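Local atomic coordinates of tailspike protein (Siphovirus 9NA, PDB entry 3RIQ), a protein that probably binds the lipopolysaccharide of Salmonella as the phage's receptor and cleaves its O-antigen chains as an endorhamnosidase. Residues 37-42 / 59-64; 197-202 / 256-261; 263-268 / 308-313; 345-350 / 372-377. All blocks are in the same frame, centred on the assembly; numbering follows the deposited sequence. Where two conformers were deposited one is given.

Contact 1: 37-42 / 59-64; sequences DIDYNF and CKAKFI
Backbone hydrogen bonds join Y40, F42 and their neighbours to 62-64 in parallel register. Y40 N donates to K62 O, and I64 N in turn donates to Y40 O at 2.8 Å, nearly straight at 175°. F42 N closes the ladder on I64 O with a more bent bond. Between these rungs the CA-H groups of D39, N41 and F63 add weaker contacts to the same carbonyls.

One side chain extends the backbone pattern. Chi1 of -76° sets CG of D39 beside its backbone N. The carboxylate reaches across to segment 59-64, where OD1 takes the N-H of K62 at 2.9 Å, on the anti side and 32° out of the carboxylate plane. Two waters link the carboxylate oxygens to K62 NZ, the water on OD1 reaching NZ only weakly; OD1 and NZ themselves stay 4.9 Å apart, so the opposite charges meet through solvent. A third water bridges the carbonyls of D37 and K60, and a fourth those of F42 and I64.

Van der Waals contacts are modest. A61 CB presses against I38 C at 3.3 Å and against D39 OD1. On the face carrying Y40 and F63, Y40 CB meets the edge of the F63 ring at CD1, 4.0 Å away, whereas N41 ND2 lies beside I64 CG2 on the other face. The Y40 hydroxyl leads off to E46 and L23 N, and K60 NZ makes a salt bridge to D32 of the second subunit. Such in-register stacking of short parallel strands is the hallmark of successive coils in a right-handed beta-helix.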
# COMPACT_ATOMS: atom_id res chain seq x y z
N ASP A 37 -25.25 18.83 28.93
CA ASP A 37 -25.72 17.70 29.74
C ASP A 37 -27.18 17.31 29.48
O ASP A 37 -27.63 16.33 30.05
CB ASP A 37 -25.49 17.97 31.24
CG ASP A 37 -26.21 19.22 31.75
OD1 ASP A 37 -26.49 20.16 30.96
OD2 ASP A 37 -26.46 19.26 32.99
N ILE A 38 -27.89 18.06 28.64
CA ILE A 38 -29.28 17.73 28.29
C ILE A 38 -29.47 18.08 26.82
O ILE A 38 -28.77 18.94 26.27
CB ILE A 38 -30.33 18.43 29.19
CG1 ILE A 38 -30.17 19.96 29.16
CG2 ILE A 38 -30.31 17.86 30.63
CD1 ILE A 38 -31.37 20.68 29.74
N ASP A 39 -30.38 17.36 26.16
CA ASP A 39 -30.64 17.62 24.74
C ASP A 39 -31.11 19.08 24.57
O ASP A 39 -31.82 19.62 25.44
CB ASP A 39 -31.73 16.70 24.20
CG ASP A 39 -31.27 15.29 23.97
OD1 ASP A 39 -30.05 14.98 23.97
OD2 ASP A 39 -32.16 14.45 23.79
N TYR A 40 -30.71 19.70 23.48
CA TYR A 40 -31.00 21.09 23.23
C TYR A 40 -31.75 21.24 21.92
O TYR A 40 -31.25 20.85 20.86
CB TYR A 40 -29.70 21.89 23.17
CG TYR A 40 -29.94 23.36 23.04
CD1 TYR A 40 -30.47 24.09 24.11
CD2 TYR A 40 -29.72 24.02 21.84
CE1 TYR A 40 -30.73 25.44 24.00
CE2 TYR A 40 -29.96 25.39 21.72
CZ TYR A 40 -30.46 26.09 22.81
OH TYR A 40 -30.69 27.44 22.76
N ASN A 41 -32.96 21.80 22.00
CA ASN A 41 -33.79 22.04 20.83
C ASN A 41 -33.55 23.44 20.30
O ASN A 41 -34.03 24.44 20.89
CB ASN A 41 -35.26 21.83 21.23
CG ASN A 41 -35.57 20.39 21.51
OD1 ASN A 41 -35.74 19.98 22.66
ND2 ASN A 41 -35.62 19.60 20.47
N PHE A 42 -32.79 23.52 19.20
CA PHE A 42 -32.47 24.82 18.59
C PHE A 42 -33.46 25.20 17.53
O PHE A 42 -34.17 24.33 16.98
CB PHE A 42 -31.01 24.86 18.06
CG PHE A 42 -30.77 24.02 16.82
CD1 PHE A 42 -30.96 24.58 15.55
CD2 PHE A 42 -30.29 22.72 16.93
CE1 PHE A 42 -30.73 23.84 14.37
CE2 PHE A 42 -30.03 21.97 15.76
CZ PHE A 42 -30.25 22.53 14.48
N CYS A 59 -19.72 17.44 24.96
CA CYS A 59 -21.12 17.11 24.62
C CYS A 59 -21.53 15.74 25.14
O CYS A 59 -20.88 14.70 24.83
CB CYS A 59 -21.34 17.16 23.12
SG CYS A 59 -20.91 18.79 22.42
N LYS A 60 -22.57 15.74 25.98
CA LYS A 60 -23.13 14.48 26.51
C LYS A 60 -24.61 14.37 26.20
O LYS A 60 -25.35 13.66 26.89
CB LYS A 60 -22.87 14.35 28.02
CG LYS A 60 -21.37 14.27 28.38
CD LYS A 60 -21.11 13.91 29.83
CE LYS A 60 -19.64 13.71 30.08
NZ LYS A 60 -19.37 13.11 31.43
N ALA A 61 -25.03 15.06 25.14
CA ALA A 61 -26.42 15.08 24.70
C ALA A 61 -26.44 15.69 23.30
O ALA A 61 -25.36 16.01 22.78
CB ALA A 61 -27.28 15.88 25.69
N LYS A 62 -27.61 15.83 22.67
CA LYS A 62 -27.69 16.19 21.26
C LYS A 62 -28.17 17.60 21.04
O LYS A 62 -28.92 18.14 21.86
CB LYS A 62 -28.69 15.26 20.56
CG LYS A 62 -28.33 13.79 20.71
CD LYS A 62 -29.30 12.94 19.92
CE LYS A 62 -28.92 11.47 20.03
NZ LYS A 62 -29.09 10.95 21.42
N PHE A 63 -27.76 18.19 19.91
CA PHE A 63 -28.39 19.39 19.37
C PHE A 63 -29.46 18.98 18.35
O PHE A 63 -29.12 18.39 17.31
CB PHE A 63 -27.36 20.29 18.71
CG PHE A 63 -26.24 20.71 19.62
CD1 PHE A 63 -26.51 21.47 20.80
CD2 PHE A 63 -24.93 20.34 19.35
CE1 PHE A 63 -25.45 21.88 21.66
CE2 PHE A 63 -23.87 20.73 20.21
CZ PHE A 63 -24.13 21.51 21.37
N ILE A 64 -30.72 19.31 18.64
CA ILE A 64 -31.85 18.83 17.86
C ILE A 64 -32.57 19.98 17.18
O ILE A 64 -32.95 20.94 17.85
CB ILE A 64 -32.86 18.08 18.76
CG1 ILE A 64 -32.19 16.92 19.49
CG2 ILE A 64 -34.12 17.62 17.96
CD1 ILE A 64 -33.03 16.35 20.67
O HOH W 1 -26.01 13.96 29.61
O HOH W 2 -29.30 12.39 24.52
O HOH W 3 -31.79 12.19 22.24
O HOH W 4 -35.78 21.94 17.82

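Contact 2: 197-202 / 256-261; sequences HTTAWG and GGRSAR
R258 lays its guanidinium against the backbone of 197-199, the main side-chain event of this contact. CG stands anti to the backbone N (chi1 179°), and CD lies 3.3 Å from T198 O. A bend at chi3 (-72°) turns NE out of line with the extended start of the chain. The amide N of T199 sits 3.9 Å above the guanidinium plane of R258, over its centre, and the T199 side chain crosses that of R258 obliquely, CG2 touching NE at 3.6 Å. NH1 comes within 3.2 Å of H197 O, while it hydrogen-bonds to H196 O; NE forms a salt bridge with D294. Within the loop, T198 OG1 accepts the N-H of A200, an ST turn.

At the other end, W201 has CG anti to its carbonyl carbon (chi1 -65°). The edge of its ring meets segment 256-261 at CZ3, 3.2 Å from R261 O. The R261 side chain itself leads away: NH1 binds S259 OG in the guanidinium plane, and NE pairs with D285.

The loop between strands 184-194 and 206-208 thus packs on the little antiparallel hairpin 254-255/258-259. R224 joins the two by bonding to the carbonyls of T199, A200 and S259.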
# COMPACT_ATOMS: atom_id res chain seq x y z
N HIS A 197 -16.24 32.75 0.33
CA HIS A 197 -16.74 34.10 0.60
C HIS A 197 -15.68 35.17 0.52
O HIS A 197 -16.01 36.34 0.45
CB HIS A 197 -17.50 34.22 1.93
CG HIS A 197 -18.78 33.45 1.99
ND1 HIS A 197 -19.16 32.72 3.10
CD2 HIS A 197 -19.81 33.35 1.12
CE1 HIS A 197 -20.34 32.17 2.89
NE2 HIS A 197 -20.76 32.54 1.69
N THR A 198 -14.40 34.81 0.55
CA THR A 198 -13.34 35.82 0.32
C THR A 198 -12.32 35.31 -0.68
O THR A 198 -12.36 34.14 -1.03
CB THR A 198 -12.60 36.28 1.61
OG1 THR A 198 -11.58 35.34 1.98
CG2 THR A 198 -13.57 36.49 2.77
N THR A 199 -11.39 36.17 -1.12
CA THR A 199 -10.33 35.72 -2.03
C THR A 199 -9.24 34.90 -1.33
O THR A 199 -8.45 34.27 -2.03
CB THR A 199 -9.67 36.92 -2.73
OG1 THR A 199 -9.26 37.85 -1.71
CG2 THR A 199 -10.66 37.60 -3.73
N ALA A 200 -9.18 34.87 0.00
CA ALA A 200 -8.23 33.97 0.68
C ALA A 200 -8.61 32.51 0.39
O ALA A 200 -9.73 32.21 -0.04
CB ALA A 200 -8.27 34.20 2.20
N TRP A 201 -7.67 31.60 0.62
CA TRP A 201 -7.89 30.16 0.46
C TRP A 201 -7.89 29.53 1.83
O TRP A 201 -6.98 29.77 2.63
CB TRP A 201 -6.78 29.54 -0.41
CG TRP A 201 -6.85 30.08 -1.79
CD1 TRP A 201 -6.40 31.31 -2.25
CD2 TRP A 201 -7.45 29.44 -2.90
NE1 TRP A 201 -6.69 31.45 -3.59
CE2 TRP A 201 -7.34 30.33 -4.01
CE3 TRP A 201 -8.08 28.20 -3.08
CZ2 TRP A 201 -7.83 30.01 -5.28
CZ3 TRP A 201 -8.56 27.88 -4.36
CH2 TRP A 201 -8.44 28.79 -5.44
N GLY A 202 -8.92 28.75 2.14
CA GLY A 202 -8.93 28.00 3.43
C GLY A 202 -7.77 27.01 3.48
O GLY A 202 -7.37 26.46 2.45
N GLY A 256 -21.49 31.51 -6.29
CA GLY A 256 -21.82 32.90 -6.00
C GLY A 256 -20.93 33.89 -6.74
O GLY A 256 -20.81 35.05 -6.34
N GLY A 257 -20.26 33.42 -7.79
CA GLY A 257 -19.35 34.25 -8.55
C GLY A 257 -17.87 34.21 -8.25
O GLY A 257 -17.10 34.97 -8.83
N ARG A 258 -17.44 33.33 -7.34
CA ARG A 258 -15.99 33.17 -7.07
C ARG A 258 -15.58 31.72 -7.20
O ARG A 258 -16.33 30.81 -6.80
CB ARG A 258 -15.63 33.68 -5.66
CG ARG A 258 -14.13 33.51 -5.33
CD ARG A 258 -13.67 34.20 -4.08
NE ARG A 258 -13.65 35.63 -4.30
CZ ARG A 258 -14.42 36.51 -3.66
NH1 ARG A 258 -15.25 36.11 -2.70
NH2 ARG A 258 -14.35 37.80 -3.97
N SER A 259 -14.39 31.49 -7.74
CA SER A 259 -13.88 30.11 -7.86
C SER A 259 -13.93 29.37 -6.52
O SER A 259 -13.43 29.88 -5.50
CB SER A 259 -12.44 30.10 -8.39
OG SER A 259 -11.98 28.74 -8.46
N ALA A 260 -14.50 28.17 -6.54
CA ALA A 260 -14.67 27.31 -5.38
C ALA A 260 -13.71 26.12 -5.43
O ALA A 260 -13.88 25.13 -4.71
CB ALA A 260 -16.13 26.80 -5.35
N ARG A 261 -12.74 26.20 -6.32
CA ARG A 261 -11.80 25.11 -6.60
C ARG A 261 -10.81 24.91 -5.45
O ARG A 261 -10.86 25.61 -4.44
CB ARG A 261 -11.08 25.40 -7.91
CG ARG A 261 -12.04 25.43 -9.12
CD ARG A 261 -11.27 25.91 -10.34
NE ARG A 261 -12.06 25.94 -11.58
CZ ARG A 261 -12.80 26.96 -12.00
NH1 ARG A 261 -12.91 28.08 -11.26
NH2 ARG A 261 -13.43 26.89 -13.17

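Contact 3: 263-268 / 308-313; sequences YRLVFD and TQHIIR
H310 and L265 are brought together by a chi1 of -62° that sets CG of H310 anti to its carbonyl carbon, with chi2 of -58° turning the imidazole so that ND1 faces the neighbouring coil. There ND1 accepts the N-H of L265 at 3.0 Å, only 6° out of the ring plane. The acceptor role implies that this nitrogen carries no proton. Both faces of the ring are occupied: T308 O lies 4.0 Å over the centre of one, and F267 CE2 is offset toward the rim of the other in an edge-to-face pair with ring centroids 5.8 Å apart. The side chains of L265 and H310 lie alongside each other.

The imidazole takes the place that Q309 O would hold in a regular parallel ladder. Before it the register slips, R264 N donating to T308 O at 2.7 Å; after it come I311 N to L265 O, F267 N to I311 O and R313 N to F267 O. V266 packs beside I311 on one face, and F267 CD2 touches I312 CG1 at 4.2 Å on the other.

D268 OD2 and R313 NH1 form a long salt bridge of 3.7 Å, and both atoms also bind the side chain of N269 of the third subunit; D268 OD1 accepts from N314 ND2. Strands 266-273 and 311-318 run parallel as adjacent rungs, between 234-236 and 333-340, with F222 and V282 packing against F267.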
# COMPACT_ATOMS: atom_id res chain seq x y z
N TYR A 263 -6.68 23.16 -4.15
CA TYR A 263 -5.28 22.91 -4.50
C TYR A 263 -4.53 22.24 -3.40
O TYR A 263 -4.80 22.47 -2.21
CB TYR A 263 -4.54 24.25 -4.81
CG TYR A 263 -4.99 24.90 -6.10
CD1 TYR A 263 -4.29 24.68 -7.30
CD2 TYR A 263 -6.10 25.74 -6.13
CE1 TYR A 263 -4.72 25.24 -8.50
CE2 TYR A 263 -6.53 26.33 -7.32
CZ TYR A 263 -5.82 26.07 -8.51
OH TYR A 263 -6.23 26.62 -9.68
N ARG A 264 -3.57 21.39 -3.78
CA ARG A 264 -2.55 20.94 -2.83
C ARG A 264 -3.07 20.26 -1.55
O ARG A 264 -2.63 20.57 -0.43
CB ARG A 264 -1.57 22.10 -2.52
CG ARG A 264 -0.76 22.45 -3.78
CD ARG A 264 0.25 23.57 -3.55
NE ARG A 264 -0.34 24.86 -3.20
CZ ARG A 264 0.30 26.03 -3.32
NH1 ARG A 264 1.56 26.07 -3.75
NH2 ARG A 264 -0.32 27.16 -3.00
N LEU A 265 -4.06 19.38 -1.72
CA LEU A 265 -4.59 18.61 -0.59
C LEU A 265 -4.03 17.19 -0.63
O LEU A 265 -3.47 16.75 -1.67
CB LEU A 265 -6.13 18.58 -0.65
CG LEU A 265 -6.78 19.98 -0.57
CD1 LEU A 265 -8.29 19.88 -0.84
CD2 LEU A 265 -6.54 20.64 0.80
N VAL A 266 -4.20 16.47 0.48
CA VAL A 266 -3.82 15.06 0.56
C VAL A 266 -5.06 14.22 0.85
O VAL A 266 -5.82 14.53 1.79
CB VAL A 266 -2.79 14.82 1.70
CG1 VAL A 266 -2.48 13.30 1.82
CG2 VAL A 266 -1.51 15.61 1.46
N PHE A 267 -5.27 13.19 0.03
CA PHE A 267 -6.34 12.22 0.24
C PHE A 267 -5.64 10.88 0.39
O PHE A 267 -5.08 10.35 -0.60
CB PHE A 267 -7.30 12.21 -0.96
CG PHE A 267 -7.93 13.56 -1.23
CD1 PHE A 267 -9.07 13.95 -0.53
CD2 PHE A 267 -7.34 14.49 -2.13
CE1 PHE A 267 -9.65 15.20 -0.76
CE2 PHE A 267 -7.92 15.76 -2.35
CZ PHE A 267 -9.07 16.11 -1.66
N ASP A 268 -5.66 10.34 1.61
CA ASP A 268 -4.88 9.14 1.95
C ASP A 268 -5.76 8.12 2.68
O ASP A 268 -6.21 8.40 3.80
CB ASP A 268 -3.67 9.55 2.83
CG ASP A 268 -2.90 8.35 3.41
OD1 ASP A 268 -2.97 7.23 2.87
OD2 ASP A 268 -2.17 8.56 4.41
N THR A 308 -3.26 21.56 -9.87
CA THR A 308 -3.81 21.28 -8.54
C THR A 308 -2.81 20.63 -7.59
O THR A 308 -2.90 20.87 -6.38
CB THR A 308 -5.11 20.47 -8.65
OG1 THR A 308 -4.92 19.36 -9.54
CG2 THR A 308 -6.23 21.36 -9.21
N GLN A 309 -1.89 19.78 -8.10
CA GLN A 309 -0.82 19.19 -7.25
C GLN A 309 -1.38 18.49 -6.01
O GLN A 309 -0.83 18.60 -4.93
CB GLN A 309 0.17 20.27 -6.79
CG GLN A 309 1.06 20.87 -7.91
CD GLN A 309 2.32 21.53 -7.31
OE1 GLN A 309 3.24 20.83 -6.84
NE2 GLN A 309 2.35 22.85 -7.29
N HIS A 310 -2.49 17.77 -6.16
CA HIS A 310 -2.97 16.94 -5.06
C HIS A 310 -2.11 15.68 -4.95
O HIS A 310 -1.46 15.24 -5.92
CB HIS A 310 -4.43 16.55 -5.26
CG HIS A 310 -5.38 17.72 -5.31
ND1 HIS A 310 -5.50 18.62 -4.27
CD2 HIS A 310 -6.31 18.06 -6.23
CE1 HIS A 310 -6.45 19.50 -4.57
NE2 HIS A 310 -6.95 19.19 -5.77
N ILE A 311 -2.13 15.09 -3.76
CA ILE A 311 -1.62 13.74 -3.52
C ILE A 311 -2.79 12.85 -3.17
O ILE A 311 -3.55 13.14 -2.22
CB ILE A 311 -0.57 13.74 -2.38
CG1 ILE A 311 0.61 14.66 -2.73
CG2 ILE A 311 -0.14 12.30 -2.03
CD1 ILE A 311 1.67 14.84 -1.58
N ILE A 312 -2.96 11.79 -3.96
CA ILE A 312 -4.06 10.86 -3.77
C ILE A 312 -3.45 9.48 -3.62
O ILE A 312 -2.80 8.99 -4.54
CB ILE A 312 -4.99 10.88 -5.01
CG1 ILE A 312 -5.62 12.28 -5.20
CG2 ILE A 312 -6.10 9.77 -4.88
CD1 ILE A 312 -6.34 12.45 -6.59
N ARG A 313 -3.65 8.82 -2.48
CA ARG A 313 -3.03 7.51 -2.30
C ARG A 313 -3.82 6.57 -1.39
O ARG A 313 -4.60 7.02 -0.52
CB ARG A 313 -1.59 7.63 -1.83
CG ARG A 313 -1.35 8.54 -0.71
CD ARG A 313 0.18 8.87 -0.52
NE ARG A 313 0.96 7.71 -0.07
CZ ARG A 313 1.20 7.39 1.20
NH1 ARG A 313 0.72 8.17 2.17
NH2 ARG A 313 1.88 6.27 1.49

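Contact 4: 345-350 / 372-377; sequences EGMFDR and NQIVCE
The F348 ring receives V375 CG1 over one face, 3.8 Å from the ring centroid and 16° off its normal, a CH-pi contact. At the ring edge, near its plane, E377 OE2 approaches CZ at 3.4 Å, where the electropositive C-H rim could suit a carboxylate oxygen; E345 CD and R350 N are edge neighbours too. Chi1 of -162° sets CG of F348 anti to the backbone N, and its side chain runs beside that of V375 in the same direction. E345 and E377 flank this pair: E345 CG touches V375 CG2, while E377 CG lies against F348 CE2. The ring also makes an edge-to-face pair with W326.

M347, I374, D349 and C376 occupy the other face of the sheet. Bent at chi2 and chi3, the M347 chain brings its CE methyl to 3.9 Å from I374 CG2 and also close to C376 SG. D349 CB touches the same sulfur, while its OD1 accepts from G351 N and OD2 is gripped by S380, N354 and W327.

The backbone ladder runs from V375 N to M347 O, D349 N to V375 O and E377 N to D349 O, the last at 2.9 Å. Q373 O accepts from G346 N at 2.8 Å and weakly from M347 N. N372 O is buried without a hydrogen-bonding partner, but water joins the N372 amide N to E345 OE2.

The axes of strands 347-349 and 374-376 approach to 4.7 Å, 3° from parallel, between 326-327 and 397-399. Across the interior, I359 of strand 355-362 packs on M347, while I385 and V387 of 381-388 pack on I374.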
# COMPACT_ATOMS: atom_id res chain seq x y z
N GLU A 345 -16.50 4.26 -15.77
CA GLU A 345 -15.08 3.89 -15.83
C GLU A 345 -14.51 3.56 -14.45
O GLU A 345 -14.99 4.06 -13.43
CB GLU A 345 -14.25 5.01 -16.43
CG GLU A 345 -14.54 5.30 -17.91
CD GLU A 345 -15.69 6.30 -18.15
OE1 GLU A 345 -16.39 6.71 -17.20
OE2 GLU A 345 -15.86 6.69 -19.32
N GLY A 346 -13.49 2.70 -14.41
CA GLY A 346 -12.88 2.31 -13.14
C GLY A 346 -11.93 3.34 -12.54
O GLY A 346 -11.83 3.48 -11.32
N MET A 347 -11.25 4.07 -13.42
CA MET A 347 -10.24 5.09 -13.06
C MET A 347 -10.21 6.05 -14.23
O MET A 347 -10.16 5.61 -15.40
CB MET A 347 -8.85 4.46 -12.83
CG MET A 347 -7.83 5.44 -12.26
SD MET A 347 -6.28 5.57 -13.19
CE MET A 347 -6.65 6.82 -14.43
N PHE A 348 -10.22 7.35 -13.96
CA PHE A 348 -10.31 8.32 -15.06
C PHE A 348 -9.44 9.55 -14.71
O PHE A 348 -9.61 10.19 -13.66
CB PHE A 348 -11.79 8.71 -15.27
CG PHE A 348 -12.11 9.35 -16.60
CD1 PHE A 348 -13.09 8.77 -17.44
CD2 PHE A 348 -11.54 10.56 -17.01
CE1 PHE A 348 -13.46 9.38 -18.68
CE2 PHE A 348 -11.90 11.17 -18.23
CZ PHE A 348 -12.86 10.57 -19.07
N ASP A 349 -8.52 9.88 -15.60
CA ASP A 349 -7.72 11.10 -15.53
C ASP A 349 -8.20 12.06 -16.61
O ASP A 349 -7.95 11.84 -17.82
CB ASP A 349 -6.21 10.78 -15.64
CG ASP A 349 -5.32 12.01 -15.52
OD1 ASP A 349 -5.75 13.15 -15.81
OD2 ASP A 349 -4.14 11.81 -15.17
N ARG A 350 -8.91 13.10 -16.16
CA ARG A 350 -9.52 14.08 -17.07
C ARG A 350 -8.55 15.24 -17.33
O ARG A 350 -8.84 16.15 -18.13
CB ARG A 350 -10.85 14.60 -16.46
CG ARG A 350 -11.47 15.74 -17.26
CD ARG A 350 -12.59 15.34 -18.13
NE ARG A 350 -13.73 15.78 -17.36
CZ ARG A 350 -14.96 16.07 -17.77
NH1 ARG A 350 -15.38 15.94 -19.04
NH2 ARG A 350 -15.80 16.49 -16.84
N ASN A 372 -14.69 2.40 -21.08
CA ASN A 372 -13.39 1.79 -20.85
C ASN A 372 -13.07 1.56 -19.37
O ASN A 372 -13.67 2.19 -18.50
CB ASN A 372 -12.33 2.64 -21.54
CG ASN A 372 -12.61 2.83 -23.01
OD1 ASN A 372 -12.87 1.86 -23.71
ND2 ASN A 372 -12.58 4.04 -23.46
N GLN A 373 -12.16 0.63 -19.07
CA GLN A 373 -11.81 0.36 -17.68
C GLN A 373 -11.00 1.49 -17.08
O GLN A 373 -11.30 1.94 -16.01
CB GLN A 373 -11.05 -0.97 -17.52
CG GLN A 373 -11.84 -2.16 -18.09
CD GLN A 373 -12.98 -2.60 -17.23
OE1 GLN A 373 -12.80 -2.90 -16.05
NE2 GLN A 373 -14.16 -2.69 -17.81
N ILE A 374 -9.97 1.94 -17.80
CA ILE A 374 -9.09 3.03 -17.38
C ILE A 374 -9.00 3.99 -18.56
O ILE A 374 -8.79 3.56 -19.71
CB ILE A 374 -7.70 2.50 -17.00
CG1 ILE A 374 -7.78 1.67 -15.71
CG2 ILE A 374 -6.67 3.66 -16.77
CD1 ILE A 374 -6.45 1.08 -15.24
N VAL A 375 -9.22 5.27 -18.27
CA VAL A 375 -9.12 6.33 -19.28
C VAL A 375 -8.19 7.43 -18.80
O VAL A 375 -8.29 7.86 -17.63
CB VAL A 375 -10.50 7.00 -19.55
CG1 VAL A 375 -10.34 8.22 -20.47
CG2 VAL A 375 -11.49 5.98 -20.15
N CYS A 376 -7.32 7.92 -19.69
CA CYS A 376 -6.61 9.19 -19.46
C CYS A 376 -6.80 10.02 -20.71
O CYS A 376 -6.58 9.52 -21.86
CB CYS A 376 -5.11 9.00 -19.24
SG CYS A 376 -4.64 7.95 -17.85
N GLU A 377 -7.15 11.28 -20.50
CA GLU A 377 -7.46 12.19 -21.59
C GLU A 377 -6.23 12.99 -22.05
O GLU A 377 -6.23 13.56 -23.15
CB GLU A 377 -8.62 13.15 -21.21
CG GLU A 377 -9.93 12.46 -20.94
CD GLU A 377 -10.82 12.38 -22.14
OE1 GLU A 377 -10.34 12.60 -23.28
OE2 GLU A 377 -12.04 12.13 -21.95
O HOH W 5 -14.81 5.29 -21.41

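In the fold
Contacts 1, 3 and 4 each join laterally paired parallel strands of neighbouring coils of the right-handed beta-helix and follow one another in sequence along it. Contact 1 lies toward the N-terminal end, its centre about 36 Å from that of contact 3 and 46 Å from that of contact 4; the last two centres are about 18 Å apart. Contact 2 belongs to a loop and a short antiparallel hairpin outside the parallel ladder. It touches contact 3 directly where W201 CH2 packs 3.6 Å from Y263 CE2, a pair of rings meeting edge-to-face. Contacts 1 and 3 also reach other subunits of the trimer. A glycerol, probably from crystallisation, binds H197 NE2 of contact 2.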